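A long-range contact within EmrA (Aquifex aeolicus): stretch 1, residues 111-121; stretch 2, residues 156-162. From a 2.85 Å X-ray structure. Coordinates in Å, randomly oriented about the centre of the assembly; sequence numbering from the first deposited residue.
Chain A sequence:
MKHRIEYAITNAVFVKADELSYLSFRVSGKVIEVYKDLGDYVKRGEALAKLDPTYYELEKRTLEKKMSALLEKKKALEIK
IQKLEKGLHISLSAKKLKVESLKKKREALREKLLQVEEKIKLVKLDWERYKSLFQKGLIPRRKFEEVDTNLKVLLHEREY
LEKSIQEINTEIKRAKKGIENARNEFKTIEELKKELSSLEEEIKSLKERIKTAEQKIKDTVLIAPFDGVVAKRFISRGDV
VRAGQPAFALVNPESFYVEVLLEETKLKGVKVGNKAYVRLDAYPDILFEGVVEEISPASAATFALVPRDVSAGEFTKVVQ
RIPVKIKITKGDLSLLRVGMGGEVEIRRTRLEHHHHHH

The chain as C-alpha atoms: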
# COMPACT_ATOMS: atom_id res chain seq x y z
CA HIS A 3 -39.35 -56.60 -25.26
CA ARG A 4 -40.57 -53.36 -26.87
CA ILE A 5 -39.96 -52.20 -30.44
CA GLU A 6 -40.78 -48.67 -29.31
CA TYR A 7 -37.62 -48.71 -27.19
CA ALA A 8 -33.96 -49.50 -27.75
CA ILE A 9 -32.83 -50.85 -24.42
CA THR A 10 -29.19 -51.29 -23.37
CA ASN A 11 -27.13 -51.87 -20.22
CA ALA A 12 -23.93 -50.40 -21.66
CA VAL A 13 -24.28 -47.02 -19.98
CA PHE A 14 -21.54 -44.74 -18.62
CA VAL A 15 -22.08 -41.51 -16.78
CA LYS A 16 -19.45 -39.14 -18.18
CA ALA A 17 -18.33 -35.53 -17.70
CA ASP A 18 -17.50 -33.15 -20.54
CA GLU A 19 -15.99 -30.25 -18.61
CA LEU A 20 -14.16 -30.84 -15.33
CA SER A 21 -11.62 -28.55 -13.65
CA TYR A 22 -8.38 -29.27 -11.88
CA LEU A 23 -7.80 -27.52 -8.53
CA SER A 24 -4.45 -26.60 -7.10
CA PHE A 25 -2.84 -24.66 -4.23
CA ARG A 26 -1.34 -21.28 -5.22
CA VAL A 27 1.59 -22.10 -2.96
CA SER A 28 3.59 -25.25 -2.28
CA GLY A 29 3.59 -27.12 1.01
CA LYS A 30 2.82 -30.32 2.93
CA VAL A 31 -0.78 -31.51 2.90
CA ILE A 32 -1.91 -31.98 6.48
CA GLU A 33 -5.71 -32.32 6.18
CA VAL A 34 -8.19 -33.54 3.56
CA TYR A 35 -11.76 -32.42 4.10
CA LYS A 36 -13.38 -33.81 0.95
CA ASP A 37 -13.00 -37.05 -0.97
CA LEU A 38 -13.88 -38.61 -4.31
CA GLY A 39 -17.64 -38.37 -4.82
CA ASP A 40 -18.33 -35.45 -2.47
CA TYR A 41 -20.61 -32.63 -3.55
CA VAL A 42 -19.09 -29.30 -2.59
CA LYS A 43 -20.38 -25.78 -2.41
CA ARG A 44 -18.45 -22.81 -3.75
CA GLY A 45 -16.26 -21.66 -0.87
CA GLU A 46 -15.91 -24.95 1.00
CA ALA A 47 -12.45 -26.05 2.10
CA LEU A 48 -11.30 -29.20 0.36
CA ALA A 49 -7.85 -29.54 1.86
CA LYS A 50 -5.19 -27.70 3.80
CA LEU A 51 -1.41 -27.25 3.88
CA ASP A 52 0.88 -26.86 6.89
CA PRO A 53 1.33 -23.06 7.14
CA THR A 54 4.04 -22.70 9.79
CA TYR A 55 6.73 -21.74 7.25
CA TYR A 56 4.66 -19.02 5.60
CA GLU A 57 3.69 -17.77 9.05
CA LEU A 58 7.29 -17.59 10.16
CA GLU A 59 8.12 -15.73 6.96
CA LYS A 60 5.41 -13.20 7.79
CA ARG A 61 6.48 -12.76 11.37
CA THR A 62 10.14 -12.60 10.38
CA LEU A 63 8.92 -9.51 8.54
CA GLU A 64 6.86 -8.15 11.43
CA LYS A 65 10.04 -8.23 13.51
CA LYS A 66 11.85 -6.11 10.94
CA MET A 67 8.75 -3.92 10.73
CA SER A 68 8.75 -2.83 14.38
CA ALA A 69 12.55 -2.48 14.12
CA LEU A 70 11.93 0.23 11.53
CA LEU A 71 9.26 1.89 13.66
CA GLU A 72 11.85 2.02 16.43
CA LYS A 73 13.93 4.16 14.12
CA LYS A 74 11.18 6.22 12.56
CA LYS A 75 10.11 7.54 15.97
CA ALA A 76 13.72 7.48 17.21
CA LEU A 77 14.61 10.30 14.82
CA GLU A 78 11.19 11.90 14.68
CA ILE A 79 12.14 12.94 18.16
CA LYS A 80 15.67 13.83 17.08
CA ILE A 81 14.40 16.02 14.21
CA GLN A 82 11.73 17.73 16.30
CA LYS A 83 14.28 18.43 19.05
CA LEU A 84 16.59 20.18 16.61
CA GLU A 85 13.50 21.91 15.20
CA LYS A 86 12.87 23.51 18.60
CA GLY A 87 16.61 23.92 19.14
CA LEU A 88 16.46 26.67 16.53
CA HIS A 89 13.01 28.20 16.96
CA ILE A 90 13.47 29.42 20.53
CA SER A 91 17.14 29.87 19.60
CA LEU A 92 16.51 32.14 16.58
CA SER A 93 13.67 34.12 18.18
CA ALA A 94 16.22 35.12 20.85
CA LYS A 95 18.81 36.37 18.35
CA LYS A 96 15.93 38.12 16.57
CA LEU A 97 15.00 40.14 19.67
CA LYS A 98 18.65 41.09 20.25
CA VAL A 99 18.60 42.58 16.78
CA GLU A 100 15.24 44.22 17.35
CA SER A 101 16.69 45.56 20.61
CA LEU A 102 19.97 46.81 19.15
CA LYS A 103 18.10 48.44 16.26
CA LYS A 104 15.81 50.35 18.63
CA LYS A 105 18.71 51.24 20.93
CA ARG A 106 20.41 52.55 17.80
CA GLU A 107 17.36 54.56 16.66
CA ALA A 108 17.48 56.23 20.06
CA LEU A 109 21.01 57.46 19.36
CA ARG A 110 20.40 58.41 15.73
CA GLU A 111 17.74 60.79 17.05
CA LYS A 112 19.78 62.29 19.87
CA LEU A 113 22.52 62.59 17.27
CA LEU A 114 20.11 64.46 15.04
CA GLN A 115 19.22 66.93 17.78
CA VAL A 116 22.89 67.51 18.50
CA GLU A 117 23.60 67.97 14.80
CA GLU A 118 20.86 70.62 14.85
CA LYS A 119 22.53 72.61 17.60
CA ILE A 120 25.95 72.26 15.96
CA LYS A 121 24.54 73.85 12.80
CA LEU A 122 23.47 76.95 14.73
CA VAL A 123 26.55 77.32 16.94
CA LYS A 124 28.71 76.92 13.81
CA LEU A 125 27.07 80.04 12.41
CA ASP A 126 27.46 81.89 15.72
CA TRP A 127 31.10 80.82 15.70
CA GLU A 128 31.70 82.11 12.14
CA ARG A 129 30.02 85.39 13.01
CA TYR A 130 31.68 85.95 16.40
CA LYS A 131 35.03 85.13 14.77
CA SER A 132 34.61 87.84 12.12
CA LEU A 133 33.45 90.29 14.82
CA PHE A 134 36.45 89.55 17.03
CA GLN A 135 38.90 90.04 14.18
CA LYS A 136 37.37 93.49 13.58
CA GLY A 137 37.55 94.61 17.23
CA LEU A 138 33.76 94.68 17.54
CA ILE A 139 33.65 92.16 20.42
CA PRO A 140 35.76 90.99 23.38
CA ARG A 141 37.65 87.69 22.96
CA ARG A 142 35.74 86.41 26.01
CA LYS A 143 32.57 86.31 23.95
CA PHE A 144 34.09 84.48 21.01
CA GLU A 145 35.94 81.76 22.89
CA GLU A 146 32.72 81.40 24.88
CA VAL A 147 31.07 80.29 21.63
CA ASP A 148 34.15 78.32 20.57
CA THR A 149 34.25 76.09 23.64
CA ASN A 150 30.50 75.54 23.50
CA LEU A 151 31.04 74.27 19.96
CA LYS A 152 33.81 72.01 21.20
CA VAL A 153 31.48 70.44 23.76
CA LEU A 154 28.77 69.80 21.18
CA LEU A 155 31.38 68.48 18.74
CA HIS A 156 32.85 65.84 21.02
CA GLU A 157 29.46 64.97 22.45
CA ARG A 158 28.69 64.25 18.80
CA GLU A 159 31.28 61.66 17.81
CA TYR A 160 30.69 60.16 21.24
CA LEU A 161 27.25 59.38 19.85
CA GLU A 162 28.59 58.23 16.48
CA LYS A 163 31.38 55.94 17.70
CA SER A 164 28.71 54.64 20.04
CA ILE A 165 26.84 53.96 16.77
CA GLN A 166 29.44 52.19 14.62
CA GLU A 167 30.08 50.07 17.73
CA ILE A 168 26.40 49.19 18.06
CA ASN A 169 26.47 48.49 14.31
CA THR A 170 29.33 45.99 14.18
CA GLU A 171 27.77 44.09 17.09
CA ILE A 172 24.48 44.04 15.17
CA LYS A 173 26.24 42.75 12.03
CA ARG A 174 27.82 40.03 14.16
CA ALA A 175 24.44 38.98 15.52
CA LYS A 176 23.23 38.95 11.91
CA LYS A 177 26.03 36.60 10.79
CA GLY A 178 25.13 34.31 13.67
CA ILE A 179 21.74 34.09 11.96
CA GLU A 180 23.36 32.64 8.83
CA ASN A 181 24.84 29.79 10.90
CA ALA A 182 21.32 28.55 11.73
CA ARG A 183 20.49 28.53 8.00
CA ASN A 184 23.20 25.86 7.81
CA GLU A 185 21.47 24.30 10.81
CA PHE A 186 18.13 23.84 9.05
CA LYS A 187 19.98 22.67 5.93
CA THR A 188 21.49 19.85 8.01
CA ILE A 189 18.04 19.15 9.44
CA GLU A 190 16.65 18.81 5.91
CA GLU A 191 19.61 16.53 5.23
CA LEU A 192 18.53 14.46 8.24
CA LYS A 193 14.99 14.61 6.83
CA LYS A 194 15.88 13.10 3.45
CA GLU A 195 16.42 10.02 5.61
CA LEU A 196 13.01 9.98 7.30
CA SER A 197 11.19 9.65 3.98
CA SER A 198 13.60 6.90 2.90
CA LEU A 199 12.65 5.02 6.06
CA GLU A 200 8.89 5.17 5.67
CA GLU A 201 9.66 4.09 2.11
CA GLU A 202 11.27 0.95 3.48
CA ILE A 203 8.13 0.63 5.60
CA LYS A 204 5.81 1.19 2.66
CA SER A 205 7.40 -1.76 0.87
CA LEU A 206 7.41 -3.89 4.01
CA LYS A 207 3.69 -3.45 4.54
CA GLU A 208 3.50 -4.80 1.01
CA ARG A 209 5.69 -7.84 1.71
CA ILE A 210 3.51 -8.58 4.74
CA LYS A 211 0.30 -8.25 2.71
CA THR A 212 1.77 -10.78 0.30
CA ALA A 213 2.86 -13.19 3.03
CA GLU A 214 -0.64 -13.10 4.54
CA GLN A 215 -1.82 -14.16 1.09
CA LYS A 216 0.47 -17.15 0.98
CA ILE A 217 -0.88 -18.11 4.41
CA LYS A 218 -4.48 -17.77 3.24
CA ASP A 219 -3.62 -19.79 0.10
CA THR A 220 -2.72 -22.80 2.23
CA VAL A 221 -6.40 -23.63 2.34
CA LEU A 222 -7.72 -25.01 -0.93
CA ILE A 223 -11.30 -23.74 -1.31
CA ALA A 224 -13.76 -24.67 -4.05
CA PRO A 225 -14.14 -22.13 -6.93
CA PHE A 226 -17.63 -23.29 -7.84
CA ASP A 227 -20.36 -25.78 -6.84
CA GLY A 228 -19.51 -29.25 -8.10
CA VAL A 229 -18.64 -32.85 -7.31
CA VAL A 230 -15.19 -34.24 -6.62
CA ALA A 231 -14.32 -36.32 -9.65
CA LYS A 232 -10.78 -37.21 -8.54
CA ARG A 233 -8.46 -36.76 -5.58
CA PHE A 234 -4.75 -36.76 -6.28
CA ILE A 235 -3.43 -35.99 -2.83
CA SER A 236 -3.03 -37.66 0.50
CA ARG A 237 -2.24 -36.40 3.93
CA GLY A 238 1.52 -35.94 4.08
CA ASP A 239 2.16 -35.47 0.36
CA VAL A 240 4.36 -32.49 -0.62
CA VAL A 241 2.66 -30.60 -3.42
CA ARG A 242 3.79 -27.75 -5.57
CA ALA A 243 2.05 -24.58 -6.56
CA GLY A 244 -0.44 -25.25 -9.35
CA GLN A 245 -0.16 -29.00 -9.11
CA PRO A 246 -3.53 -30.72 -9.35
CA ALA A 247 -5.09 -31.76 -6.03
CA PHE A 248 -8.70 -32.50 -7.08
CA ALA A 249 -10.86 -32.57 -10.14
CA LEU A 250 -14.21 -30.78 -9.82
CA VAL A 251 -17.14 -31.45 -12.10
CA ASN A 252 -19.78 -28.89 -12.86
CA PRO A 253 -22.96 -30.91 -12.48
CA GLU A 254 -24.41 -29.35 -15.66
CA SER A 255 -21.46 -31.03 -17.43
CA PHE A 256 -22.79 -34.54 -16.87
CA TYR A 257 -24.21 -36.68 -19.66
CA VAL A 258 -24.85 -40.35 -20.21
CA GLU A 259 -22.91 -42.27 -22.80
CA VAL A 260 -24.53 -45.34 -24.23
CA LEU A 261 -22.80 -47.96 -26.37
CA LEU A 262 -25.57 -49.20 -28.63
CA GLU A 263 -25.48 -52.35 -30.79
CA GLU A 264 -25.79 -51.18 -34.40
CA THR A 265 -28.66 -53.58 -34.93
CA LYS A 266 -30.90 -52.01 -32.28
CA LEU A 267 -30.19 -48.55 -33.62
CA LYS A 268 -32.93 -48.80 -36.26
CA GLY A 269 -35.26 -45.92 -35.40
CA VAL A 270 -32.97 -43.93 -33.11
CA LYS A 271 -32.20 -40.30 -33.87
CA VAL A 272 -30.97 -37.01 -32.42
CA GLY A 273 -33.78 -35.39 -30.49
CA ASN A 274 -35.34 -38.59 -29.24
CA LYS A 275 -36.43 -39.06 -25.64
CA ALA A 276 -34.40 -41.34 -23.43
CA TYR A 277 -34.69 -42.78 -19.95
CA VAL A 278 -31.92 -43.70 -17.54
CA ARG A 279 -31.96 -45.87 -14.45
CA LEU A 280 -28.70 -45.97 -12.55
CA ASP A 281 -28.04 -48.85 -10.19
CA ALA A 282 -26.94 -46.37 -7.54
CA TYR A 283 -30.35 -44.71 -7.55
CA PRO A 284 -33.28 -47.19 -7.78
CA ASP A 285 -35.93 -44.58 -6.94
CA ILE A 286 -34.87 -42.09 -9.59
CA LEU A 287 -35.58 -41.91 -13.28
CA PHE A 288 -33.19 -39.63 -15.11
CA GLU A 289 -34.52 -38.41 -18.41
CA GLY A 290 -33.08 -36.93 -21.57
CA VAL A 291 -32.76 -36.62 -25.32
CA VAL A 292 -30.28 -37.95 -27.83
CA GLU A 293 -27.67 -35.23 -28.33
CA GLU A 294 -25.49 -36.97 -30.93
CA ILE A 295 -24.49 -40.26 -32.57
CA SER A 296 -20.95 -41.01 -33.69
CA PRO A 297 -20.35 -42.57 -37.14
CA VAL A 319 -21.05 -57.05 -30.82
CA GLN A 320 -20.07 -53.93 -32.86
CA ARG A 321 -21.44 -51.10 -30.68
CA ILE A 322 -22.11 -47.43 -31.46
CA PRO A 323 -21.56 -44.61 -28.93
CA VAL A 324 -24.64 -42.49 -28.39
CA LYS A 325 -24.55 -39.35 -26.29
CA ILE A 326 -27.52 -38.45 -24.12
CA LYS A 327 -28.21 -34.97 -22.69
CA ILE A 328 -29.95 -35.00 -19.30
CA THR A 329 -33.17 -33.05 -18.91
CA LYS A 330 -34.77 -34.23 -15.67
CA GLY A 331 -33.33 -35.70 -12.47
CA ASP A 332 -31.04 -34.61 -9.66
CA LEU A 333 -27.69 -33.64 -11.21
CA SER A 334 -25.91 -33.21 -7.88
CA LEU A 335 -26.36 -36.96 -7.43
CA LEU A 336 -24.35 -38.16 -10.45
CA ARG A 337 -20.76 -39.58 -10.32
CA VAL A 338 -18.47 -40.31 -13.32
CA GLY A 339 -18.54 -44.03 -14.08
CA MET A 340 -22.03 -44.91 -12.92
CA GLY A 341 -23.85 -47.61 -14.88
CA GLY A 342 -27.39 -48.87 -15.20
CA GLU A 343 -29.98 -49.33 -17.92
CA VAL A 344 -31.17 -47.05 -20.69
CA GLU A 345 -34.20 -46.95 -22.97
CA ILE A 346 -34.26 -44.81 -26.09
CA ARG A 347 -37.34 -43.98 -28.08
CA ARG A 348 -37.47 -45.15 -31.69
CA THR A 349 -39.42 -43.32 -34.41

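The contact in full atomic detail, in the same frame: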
# COMPACT_ATOMS: atom_id res chain seq x y z
N GLU A 111 18.64 59.67 16.86
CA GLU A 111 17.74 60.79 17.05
C GLU A 111 18.33 61.84 17.99
O GLU A 111 18.14 63.04 17.78
CB GLU A 111 16.38 60.32 17.58
CG GLU A 111 15.39 60.01 16.48
CD GLU A 111 14.10 60.80 16.62
OE1 GLU A 111 13.81 61.25 17.75
OE2 GLU A 111 13.38 60.97 15.61
N LYS A 112 19.04 61.38 19.01
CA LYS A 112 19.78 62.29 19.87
C LYS A 112 20.96 62.88 19.10
O LYS A 112 21.37 64.00 19.35
CB LYS A 112 20.25 61.58 21.14
CG LYS A 112 19.27 61.70 22.31
CD LYS A 112 19.65 60.76 23.45
CE LYS A 112 21.15 60.80 23.75
NZ LYS A 112 21.54 59.86 24.85
N LEU A 113 21.47 62.10 18.16
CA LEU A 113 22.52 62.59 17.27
C LEU A 113 21.98 63.63 16.31
O LEU A 113 22.70 64.52 15.87
CB LEU A 113 23.14 61.45 16.48
CG LEU A 113 24.06 61.93 15.36
CD1 LEU A 113 25.38 62.40 15.93
CD2 LEU A 113 24.27 60.85 14.32
N LEU A 114 20.70 63.51 15.97
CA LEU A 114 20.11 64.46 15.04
C LEU A 114 19.88 65.79 15.75
O LEU A 114 20.10 66.85 15.17
CB LEU A 114 18.80 63.92 14.46
CG LEU A 114 18.78 63.90 12.93
CD1 LEU A 114 20.08 63.33 12.38
CD2 LEU A 114 17.59 63.11 12.42
N GLN A 115 19.46 65.72 17.01
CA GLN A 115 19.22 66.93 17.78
C GLN A 115 20.53 67.67 18.03
O GLN A 115 20.58 68.90 17.96
CB GLN A 115 18.52 66.60 19.09
CG GLN A 115 17.03 66.33 18.90
CD GLN A 115 16.28 66.16 20.20
OE1 GLN A 115 16.87 65.95 21.26
NE2 GLN A 115 14.95 66.26 20.13
N VAL A 116 21.58 66.91 18.29
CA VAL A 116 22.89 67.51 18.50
C VAL A 116 23.42 68.12 17.21
O VAL A 116 24.03 69.19 17.22
CB VAL A 116 23.89 66.48 19.05
CG1 VAL A 116 25.31 66.80 18.58
CG2 VAL A 116 23.80 66.43 20.57
N GLU A 117 23.17 67.45 16.09
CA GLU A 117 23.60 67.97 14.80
C GLU A 117 22.81 69.22 14.43
O GLU A 117 23.26 70.01 13.59
CB GLU A 117 23.46 66.91 13.72
CG GLU A 117 24.78 66.26 13.31
CD GLU A 117 25.70 67.21 12.56
OE1 GLU A 117 25.32 68.40 12.37
OE2 GLU A 117 26.80 66.77 12.15
N GLU A 118 21.65 69.40 15.04
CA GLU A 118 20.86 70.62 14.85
C GLU A 118 21.52 71.81 15.53
O GLU A 118 21.75 72.85 14.91
CB GLU A 118 19.45 70.43 15.40
CG GLU A 118 18.51 69.72 14.44
CD GLU A 118 18.37 70.44 13.11
OE1 GLU A 118 17.27 70.99 12.84
OE2 GLU A 118 19.35 70.46 12.33
N LYS A 119 21.81 71.63 16.82
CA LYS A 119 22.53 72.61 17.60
C LYS A 119 23.86 72.97 16.94
O LYS A 119 24.17 74.15 16.78
CB LYS A 119 22.77 72.08 19.02
CG LYS A 119 21.50 71.95 19.84
CD LYS A 119 21.75 71.26 21.16
CE LYS A 119 20.43 71.03 21.90
NZ LYS A 119 20.59 70.54 23.30
N ILE A 120 24.65 71.98 16.55
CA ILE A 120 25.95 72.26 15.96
C ILE A 120 25.82 73.15 14.73
O ILE A 120 26.70 73.96 14.45
CB ILE A 120 26.70 70.98 15.56
CG1 ILE A 120 27.34 70.34 16.79
CG2 ILE A 120 27.79 71.29 14.56
CD1 ILE A 120 28.17 69.10 16.46
N LYS A 121 24.72 73.03 14.00
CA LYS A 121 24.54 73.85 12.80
C LYS A 121 24.44 75.32 13.19
O LYS A 121 25.04 76.18 12.54
CB LYS A 121 23.30 73.40 12.02
CG LYS A 121 23.63 72.76 10.68
CD LYS A 121 22.39 72.31 9.94
CE LYS A 121 21.64 71.23 10.72
NZ LYS A 121 20.33 70.88 10.09
N HIS A 156 32.29 67.07 20.48
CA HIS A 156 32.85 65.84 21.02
C HIS A 156 31.80 65.11 21.85
O HIS A 156 32.03 64.01 22.37
CB HIS A 156 34.13 66.12 21.82
CG HIS A 156 33.97 66.07 23.31
ND1 HIS A 156 33.57 67.16 24.05
CD2 HIS A 156 34.17 65.06 24.19
CE1 HIS A 156 33.52 66.82 25.33
NE2 HIS A 156 33.88 65.55 25.44
N GLU A 157 30.62 65.71 21.97
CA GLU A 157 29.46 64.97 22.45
C GLU A 157 28.71 64.45 21.23
O GLU A 157 27.69 63.78 21.34
CB GLU A 157 28.57 65.84 23.34
CG GLU A 157 27.22 66.21 22.75
CD GLU A 157 26.30 66.88 23.76
OE1 GLU A 157 26.79 67.63 24.63
OE2 GLU A 157 25.07 66.64 23.68
N ARG A 158 29.24 64.76 20.05
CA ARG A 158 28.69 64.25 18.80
C ARG A 158 29.31 62.91 18.47
O ARG A 158 28.61 61.90 18.43
CB ARG A 158 28.93 65.21 17.64
CG ARG A 158 28.94 64.52 16.28
CD ARG A 158 28.72 65.47 15.12
NE ARG A 158 29.95 66.14 14.70
CZ ARG A 158 30.05 66.86 13.58
NH1 ARG A 158 29.00 66.99 12.78
NH2 ARG A 158 31.20 67.45 13.26
N GLU A 159 30.62 62.89 18.23
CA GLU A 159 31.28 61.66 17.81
C GLU A 159 31.41 60.68 18.98
O GLU A 159 31.91 59.56 18.82
CB GLU A 159 32.65 61.95 17.17
CG GLU A 159 33.84 61.90 18.10
CD GLU A 159 33.81 63.00 19.14
OE1 GLU A 159 32.71 63.53 19.39
OE2 GLU A 159 34.88 63.32 19.69
N TYR A 160 30.94 61.10 20.16
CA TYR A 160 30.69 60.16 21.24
C TYR A 160 29.44 59.36 20.89
O TYR A 160 29.36 58.16 21.17
CB TYR A 160 30.50 60.87 22.58
CG TYR A 160 29.82 60.01 23.62
CD1 TYR A 160 30.54 59.11 24.39
CD2 TYR A 160 28.44 60.09 23.82
CE1 TYR A 160 29.92 58.32 25.34
CE2 TYR A 160 27.81 59.30 24.77
CZ TYR A 160 28.56 58.42 25.53
OH TYR A 160 27.94 57.63 26.48
N LEU A 161 28.47 60.04 20.29
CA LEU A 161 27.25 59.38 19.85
C LEU A 161 27.49 58.53 18.61
O LEU A 161 26.82 57.53 18.42
CB LEU A 161 26.15 60.41 19.55
CG LEU A 161 25.42 61.06 20.73
CD1 LEU A 161 24.01 61.49 20.33
CD2 LEU A 161 25.39 60.13 21.93
N GLU A 162 28.43 58.93 17.76
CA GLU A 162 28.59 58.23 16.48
C GLU A 162 29.61 57.08 16.52
O GLU A 162 29.54 56.17 15.70
CB GLU A 162 28.95 59.23 15.36
CG GLU A 162 30.26 59.99 15.52
CD GLU A 162 30.39 61.14 14.51
OE1 GLU A 162 29.40 61.45 13.82
OE2 GLU A 162 31.49 61.74 14.42

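Stretch 1 is helical throughout, and its contacts with stretch 2 fall on Lys112, Leu113, Val116, Glu117 and Ile120, the three-and-four spacing that keeps one side of a helix turned to a partner. The two stretches together bury 427 Å². The nearest CA pair is Leu113 CA and Leu161 CA, 6.3 Å apart, so the backbones come close at the start of the walk.

Lys112 points its CA-to-CB bond toward stretch 2, but contributes mainly its near end: CB lies 3.8 Å from Leu161 CD1, and its backbone C lies 3.6 Å from the same methyl. An aliphatic stem suits this place, while the residue as a whole remains exposed. Leu113 continues the apolar patch. Its N is 3.4 Å from Leu161 CD1 and its CB 3.9 Å from that atom, so Leu161, buried and in the m, t rotamer, packs against both backbone and side chain. Leu113 CD1 also reaches to 4.2 Å from Arg158 CG, meeting the aliphatic part of the arginine.

One turn on, buried Val116 directs its two methyls at different neighbours: CG1 is 4.1 Å from Arg158 CB, and CG2 is 3.4 Å from Glu157 OE2, a contact without hydrogen bonding.

Glu117 supplies the polar link. Its CA-to-CB bond runs sideways, yet its carboxylate comes nearer, and OE2 accepts a hydrogen bond from Arg158 NH1 within a salt bridge. The Glu117 OE2 to Arg158 NH1 distance of 2.3 Å is very short and the N-H...acceptor angle is 122°; at 2.85 Å resolution the pairing is more secure than the exact length. OE2 lies at the guanidinium edge, near its plane.

Ile120 completes the arrangement. Its CD1 sits over one face of that guanidinium, 3.9 Å from Arg158 NE, leaving the edge available to the carboxylate.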